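Local structure of gamma-glutamyltranspeptidase (6J3A) at residues A189-R194 with G219-A224. The protein is a homologue of gamma-glutamyltranspeptidases of the LmbA-like group, probably a hydrolase or transferase of the N-terminal nucleophile (Ntn) superfamily. Residues are numbered along the deposited sequence; the frame is centred on the assembly and turned at random.
Sequences AATWKR and GFIAEA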
loop_
_atom_site.group_PDB
_atom_site.type_symbol
_atom_site.label_atom_id
_atom_site.label_comp_id
_atom_site.label_asym_id
_atom_site.label_seq_id
_atom_site.Cartn_x
_atom_site.Cartn_y
_atom_site.Cartn_z
ATOM N N ALA A 189 -9.521 25.861 -4.228
ATOM C CA ALA A 189 -8.236 26.068 -4.871
ATOM C C ALA A 189 -7.895 27.552 -4.956
ATOM O O ALA A 189 -6.791 27.945 -4.592
ATOM C CB ALA A 189 -8.235 25.452 -6.251
ATOM N N ALA A 190 -8.848 28.362 -5.421
ATOM C CA ALA A 190 -8.684 29.836 -5.495
ATOM C C ALA A 190 -8.369 30.489 -4.133
ATOM O O ALA A 190 -7.579 31.452 -4.041
ATOM C CB ALA A 190 -9.927 30.473 -6.099
ATOM N N THR A 191 -8.991 29.938 -3.092
ATOM C CA THR A 191 -8.851 30.422 -1.724
ATOM C C THR A 191 -7.425 30.282 -1.183
ATOM O O THR A 191 -6.907 31.223 -0.565
ATOM C CB THR A 191 -9.843 29.701 -0.782
ATOM O OG1 THR A 191 -11.176 29.896 -1.262
ATOM C CG2 THR A 191 -9.751 30.231 0.664
ATOM N N TRP A 192 -6.803 29.118 -1.387
ATOM C CA TRP A 192 -5.398 28.934 -0.978
ATOM C C TRP A 192 -4.453 29.755 -1.856
ATOM O O TRP A 192 -3.447 30.268 -1.378
ATOM C CB TRP A 192 -4.962 27.458 -0.975
ATOM C CG TRP A 192 -5.732 26.527 -0.067
ATOM C CD1 TRP A 192 -6.054 25.226 -0.330
ATOM C CD2 TRP A 192 -6.262 26.808 1.238
ATOM N NE1 TRP A 192 -6.751 24.680 0.722
ATOM C CE2 TRP A 192 -6.897 25.631 1.694
ATOM C CE3 TRP A 192 -6.277 27.940 2.059
ATOM C CZ2 TRP A 192 -7.532 25.557 2.924
ATOM C CZ3 TRP A 192 -6.897 27.863 3.282
ATOM C CH2 TRP A 192 -7.517 26.681 3.707
ATOM N N LYS A 193 -4.774 29.871 -3.136
ATOM C CA LYS A 193 -3.953 30.667 -4.036
ATOM C C LYS A 193 -3.913 32.124 -3.599
ATOM O O LYS A 193 -2.844 32.730 -3.544
ATOM C CB LYS A 193 -4.451 30.567 -5.472
ATOM C CG LYS A 193 -4.035 29.290 -6.175
ATOM C CD LYS A 193 -4.253 29.453 -7.664
ATOM C CE LYS A 193 -4.126 28.153 -8.426
ATOM N NZ LYS A 193 -4.758 28.345 -9.759
ATOM N N ARG A 194 -5.081 32.674 -3.287
ATOM C CA ARG A 194 -5.162 34.046 -2.819
ATOM C C ARG A 194 -4.390 34.200 -1.506
ATOM O O ARG A 194 -3.552 35.101 -1.367
ATOM C CB ARG A 194 -6.616 34.481 -2.635
ATOM C CG ARG A 194 -6.735 35.971 -2.346
ATOM C CD ARG A 194 -8.166 36.441 -2.179
ATOM N NE ARG A 194 -8.221 37.756 -1.536
ATOM C CZ ARG A 194 -9.342 38.420 -1.255
ATOM N NH1 ARG A 194 -10.534 37.903 -1.557
ATOM N NH2 ARG A 194 -9.269 39.611 -0.667
ATOM N N GLY A 219 -8.623 38.411 8.135
ATOM C CA GLY A 219 -8.634 38.752 6.708
ATOM C C GLY A 219 -9.869 38.270 5.966
ATOM O O GLY A 219 -10.929 38.054 6.559
ATOM N N PHE A 220 -9.717 38.091 4.659
ATOM C CA PHE A 220 -10.850 37.773 3.786
ATOM C C PHE A 220 -11.582 36.474 4.174
ATOM O O PHE A 220 -12.794 36.355 3.976
ATOM C CB PHE A 220 -10.415 37.769 2.308
ATOM C CG PHE A 220 -9.774 36.483 1.838
ATOM C CD1 PHE A 220 -8.405 36.266 1.984
ATOM C CD2 PHE A 220 -10.539 35.502 1.201
ATOM C CE1 PHE A 220 -7.823 35.084 1.536
ATOM C CE2 PHE A 220 -9.962 34.322 0.747
ATOM C CZ PHE A 220 -8.604 34.112 0.915
ATOM N N ILE A 221 -10.843 35.524 4.737
ATOM C CA ILE A 221 -11.421 34.248 5.155
ATOM C C ILE A 221 -12.368 34.458 6.327
ATOM O O ILE A 221 -13.520 34.045 6.278
ATOM C CB ILE A 221 -10.324 33.220 5.520
ATOM C CG1 ILE A 221 -9.572 32.798 4.259
ATOM C CG2 ILE A 221 -10.916 31.983 6.195
ATOM C CD1 ILE A 221 -8.363 31.924 4.523
ATOM N N ALA A 222 -11.861 35.087 7.379
ATOM C CA ALA A 222 -12.658 35.416 8.565
ATOM C C ALA A 222 -13.938 36.169 8.221
ATOM O O ALA A 222 -15.018 35.809 8.688
ATOM C CB ALA A 222 -11.830 36.247 9.530
ATOM N N GLU A 223 -13.800 37.219 7.417
ATOM C CA GLU A 223 -14.946 37.999 6.947
ATOM C C GLU A 223 -16.051 37.104 6.395
ATOM O O GLU A 223 -17.207 37.217 6.798
ATOM C CB GLU A 223 -14.500 39.013 5.889
ATOM C CG GLU A 223 -13.808 40.225 6.501
ATOM C CD GLU A 223 -13.040 41.079 5.502
ATOM O OE1 GLU A 223 -13.084 40.815 4.275
ATOM O OE2 GLU A 223 -12.377 42.034 5.962
ATOM N N ALA A 224 -15.669 36.201 5.500
ATOM C CA ALA A 224 -16.610 35.275 4.864
ATOM C C ALA A 224 -17.246 34.266 5.832
ATOM O O ALA A 224 -18.430 33.932 5.718
ATOM C CB ALA A 224 -15.910 34.537 3.735
#
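A cation-pi stack between Arg-194 and Phe-220 joins helix 186-200 to the first turn of helix 220-229. The guanidinium of Arg-194 lies flat on the phenyl ring, the two planes 8° apart. Its CZ sits 4.1 Å from the centroid of the Phe-220 ring, shifted toward CG and CB. The aliphatic part covers the middle of the same face, with Arg-194 CD 3.9 Å from the ring centroid of Phe-220 in a CH-pi contact. CG is anti to the backbone N (chi1 -172°), and from CG to NE the chain is extended, which lays it across the ring. The two side chains run past each other in opposite directions. Ile-221 CG1 lies over the opposite ring face of Phe-220, toward the rim. At the ring edge, Thr-191 O lies in plane, 3.7 Å from Phe-220 CZ. The methyl CG2 of Thr-191 comes within 4.1 Å of the same Phe-220 CZ, while its OG1 is hydrogen-bonded to Leu-452 O, its stronger partner, and to Thr-187 O. Deeper in, Ile-221 CD1 approaches Trp-192 CZ3 obliquely at 4.5 Å. Leu-452 also packs on Phe-220 and Ile-221. The axes of the two short segments, at 138°, approach to 12.2 Å, a distance bridged by side chains, chiefly Arg-194 and Phe-220. This is helix-helix packing in a peripheral helical part of the gamma-glutamyltranspeptidase chain, with an arginine-aromatic stack beside an apolar core.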